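Local coordinates for ABC transporter substrate-binding protein (Rhizobium radiobacter, PDB 6TFS), which binds a sugar-glutamate conjugate of the opine type and probably delivers it to an ABC importer, at residues E5-V10 against S200-N205. Sequence-based numbering, arbitrary orientation.
With SO4 (sulfate ion), chain G.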
loop_
_atom_site.group_PDB
_atom_site.type_symbol
_atom_site.label_atom_id
_atom_site.label_comp_id
_atom_site.label_asym_id
_atom_site.label_seq_id
_atom_site.Cartn_x
_atom_site.Cartn_y
_atom_site.Cartn_z
ATOM N N GLU A 5 25.484 -6.639 -10.199
ATOM C CA GLU A 5 25.050 -6.670 -8.797
ATOM C C GLU A 5 24.534 -5.310 -8.326
ATOM O O GLU A 5 25.278 -4.334 -8.289
ATOM C CB GLU A 5 26.136 -7.228 -7.869
ATOM C CG GLU A 5 26.647 -8.596 -8.300
ATOM C CD GLU A 5 27.693 -9.226 -7.399
ATOM O OE1 GLU A 5 28.399 -8.489 -6.676
ATOM O OE2 GLU A 5 27.817 -10.469 -7.429
ATOM N N LEU A 6 23.242 -5.245 -8.005
ATOM C CA LEU A 6 22.585 -4.017 -7.558
ATOM C C LEU A 6 22.489 -3.922 -6.023
ATOM O O LEU A 6 22.085 -4.883 -5.384
ATOM C CB LEU A 6 21.182 -3.936 -8.188
ATOM C CG LEU A 6 20.241 -2.802 -7.728
ATOM C CD1 LEU A 6 20.635 -1.507 -8.325
ATOM C CD2 LEU A 6 18.843 -3.069 -8.183
ATOM N N SER A 7 22.832 -2.752 -5.459
ATOM C CA SER A 7 22.706 -2.436 -4.033
ATOM C C SER A 7 21.644 -1.366 -3.865
ATOM O O SER A 7 21.701 -0.303 -4.488
ATOM C CB SER A 7 24.030 -1.990 -3.421
ATOM O OG SER A 7 24.740 -3.152 -3.036
HETATM N N MSE A 8 20.674 -1.668 -3.021
HETATM C CA MSE A 8 19.510 -0.838 -2.772
HETATM C C MSE A 8 19.316 -0.621 -1.259
HETATM O O MSE A 8 19.387 -1.585 -0.503
HETATM C CB MSE A 8 18.333 -1.610 -3.348
HETATM C CG MSE A 8 17.166 -0.789 -3.652
HETATM SE SE MSE A 8 15.838 -1.943 -4.510
HETATM C CE MSE A 8 14.394 -0.953 -3.897
ATOM N N GLY A 9 19.058 0.623 -0.855
ATOM C CA GLY A 9 18.838 1.013 0.539
ATOM C C GLY A 9 17.443 1.559 0.750
ATOM O O GLY A 9 17.032 2.493 0.054
ATOM N N VAL A 10 16.697 0.966 1.704
ATOM C CA VAL A 10 15.295 1.331 1.955
ATOM C C VAL A 10 15.048 1.850 3.389
ATOM O O VAL A 10 15.799 1.511 4.306
ATOM C CB VAL A 10 14.314 0.162 1.593
ATOM C CG1 VAL A 10 14.464 -0.260 0.130
ATOM C CG2 VAL A 10 14.475 -1.039 2.537
ATOM N N SER A 200 21.186 -6.751 -3.538
ATOM C CA SER A 200 21.474 -6.605 -2.123
ATOM C C SER A 200 20.521 -5.497 -1.642
ATOM O O SER A 200 20.752 -4.317 -1.895
ATOM C CB SER A 200 22.940 -6.253 -1.879
ATOM O OG SER A 200 23.167 -6.157 -0.481
ATOM N N TYR A 201 19.389 -5.915 -1.061
ATOM C CA TYR A 201 18.302 -5.066 -0.566
ATOM C C TYR A 201 18.554 -4.817 0.938
ATOM O O TYR A 201 18.313 -5.691 1.772
ATOM C CB TYR A 201 16.961 -5.778 -0.835
ATOM C CG TYR A 201 15.721 -4.969 -0.517
ATOM C CD1 TYR A 201 15.169 -4.975 0.763
ATOM C CD2 TYR A 201 15.039 -4.281 -1.520
ATOM C CE1 TYR A 201 13.982 -4.301 1.042
ATOM C CE2 TYR A 201 13.856 -3.602 -1.253
ATOM C CZ TYR A 201 13.322 -3.625 0.026
ATOM O OH TYR A 201 12.164 -2.945 0.285
ATOM N N ARG A 202 19.057 -3.622 1.260
ATOM C CA ARG A 202 19.526 -3.221 2.583
ATOM C C ARG A 202 18.584 -2.345 3.389
ATOM O O ARG A 202 18.007 -1.369 2.884
ATOM C CB ARG A 202 20.896 -2.540 2.460
ATOM C CG ARG A 202 21.899 -3.441 1.754
ATOM C CD ARG A 202 23.184 -2.737 1.467
ATOM N NE ARG A 202 24.066 -3.555 0.644
ATOM C CZ ARG A 202 25.346 -3.289 0.428
ATOM N NH1 ARG A 202 25.911 -2.220 0.981
ATOM N NH2 ARG A 202 26.076 -4.088 -0.336
ATOM N N PHE A 203 18.468 -2.709 4.670
ATOM C CA PHE A 203 17.638 -2.037 5.671
ATOM C C PHE A 203 18.432 -0.896 6.281
ATOM O O PHE A 203 19.323 -1.122 7.096
ATOM C CB PHE A 203 17.135 -3.047 6.736
ATOM C CG PHE A 203 16.326 -4.164 6.117
ATOM C CD1 PHE A 203 15.158 -3.887 5.403
ATOM C CD2 PHE A 203 16.740 -5.492 6.230
ATOM C CE1 PHE A 203 14.434 -4.914 4.781
ATOM C CE2 PHE A 203 16.009 -6.522 5.616
ATOM C CZ PHE A 203 14.867 -6.221 4.887
ATOM N N LEU A 204 18.141 0.330 5.827
ATOM C CA LEU A 204 18.828 1.550 6.237
ATOM C C LEU A 204 17.793 2.623 6.593
ATOM O O LEU A 204 17.615 3.612 5.862
ATOM C CB LEU A 204 19.809 2.007 5.135
ATOM C CG LEU A 204 21.040 1.114 4.888
ATOM C CD1 LEU A 204 21.734 1.489 3.588
ATOM C CD2 LEU A 204 22.039 1.171 6.074
ATOM N N ASN A 205 17.051 2.372 7.696
ATOM C CA ASN A 205 15.967 3.231 8.179
ATOM C C ASN A 205 16.395 4.697 8.437
ATOM O O ASN A 205 15.683 5.606 8.012
ATOM C CB ASN A 205 15.262 2.626 9.411
ATOM C CG ASN A 205 13.879 3.227 9.620
ATOM O OD1 ASN A 205 12.995 3.143 8.759
ATOM N ND2 ASN A 205 13.668 3.887 10.747
HETATM S S SO4 G . 29.555 -6.980 -10.434
HETATM O O1 SO4 G . 30.158 -7.837 -9.410
HETATM O O2 SO4 G . 30.607 -6.221 -11.125
HETATM O O3 SO4 G . 28.845 -7.815 -11.407
HETATM O O4 SO4 G . 28.632 -6.040 -9.788
#
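Val-10 and Met-8 both lean on the phenol ring of Tyr-201, on the apolar face of a parallel strand pair. Val-10 CG1 lies 3.6 Å from Tyr-201 CZ, and its other methyl, CG2, reaches CE1 of the same ring, the two side chains crossing at about a right angle. Met-8, a selenomethionine, comes from the same side of the ring plane as Val-10, but beside CD2 and CE2: its CE is 3.8 Å from Tyr-201 CE2, and SE stands 5.0 Å from the ring centroid, an oblique Met-aromatic contact. With CG of Tyr-201 turned opposite the backbone N (chi1 -174°), the ring swings back toward strand 5-10, and Phe-203 CE1 closes its edge in plane. Tyr-201 OH is hydrogen-bonded to Ser-27 OG. An alanine in place of Tyr-201 would probably leave Val-10 CG1 and Met-8 CE facing a gap and Ser-27 without this hydroxyl partner.

Between the faces, the strands run at 22° to each other, joined by five backbone hydrogen bonds. Met-8 is bonded through both its N and its O, the latter 2.7 Å from Arg-202 N; Leu-204 N to Val-10 O is the most bent of the five.

On the reverse face, Arg-202 NE donates to Ser-200 OG at 3.0 Å, nearly straight (N-H...O 170°) and in the guanidinium plane. Ser-7 OG sits over one face of that group, 3.2 Å from Arg-202 NH2 but too poorly angled to bond. NH1 forms a salt bridge with Glu-218, further fixing the guanidinium.

Helix 26-35 covers the apolar face, meeting Met-8 through Tyr-34 and Tyr-201 through Thr-30 and Leu-31, a helix-backed parallel pair consistent with the type 2 periplasmic-binding fold. Strand 5-10 also pairs in parallel with strand 221-223, while strand 198-203 pairs antiparallel with strand 180-185, placing this pair inside the mixed sheet.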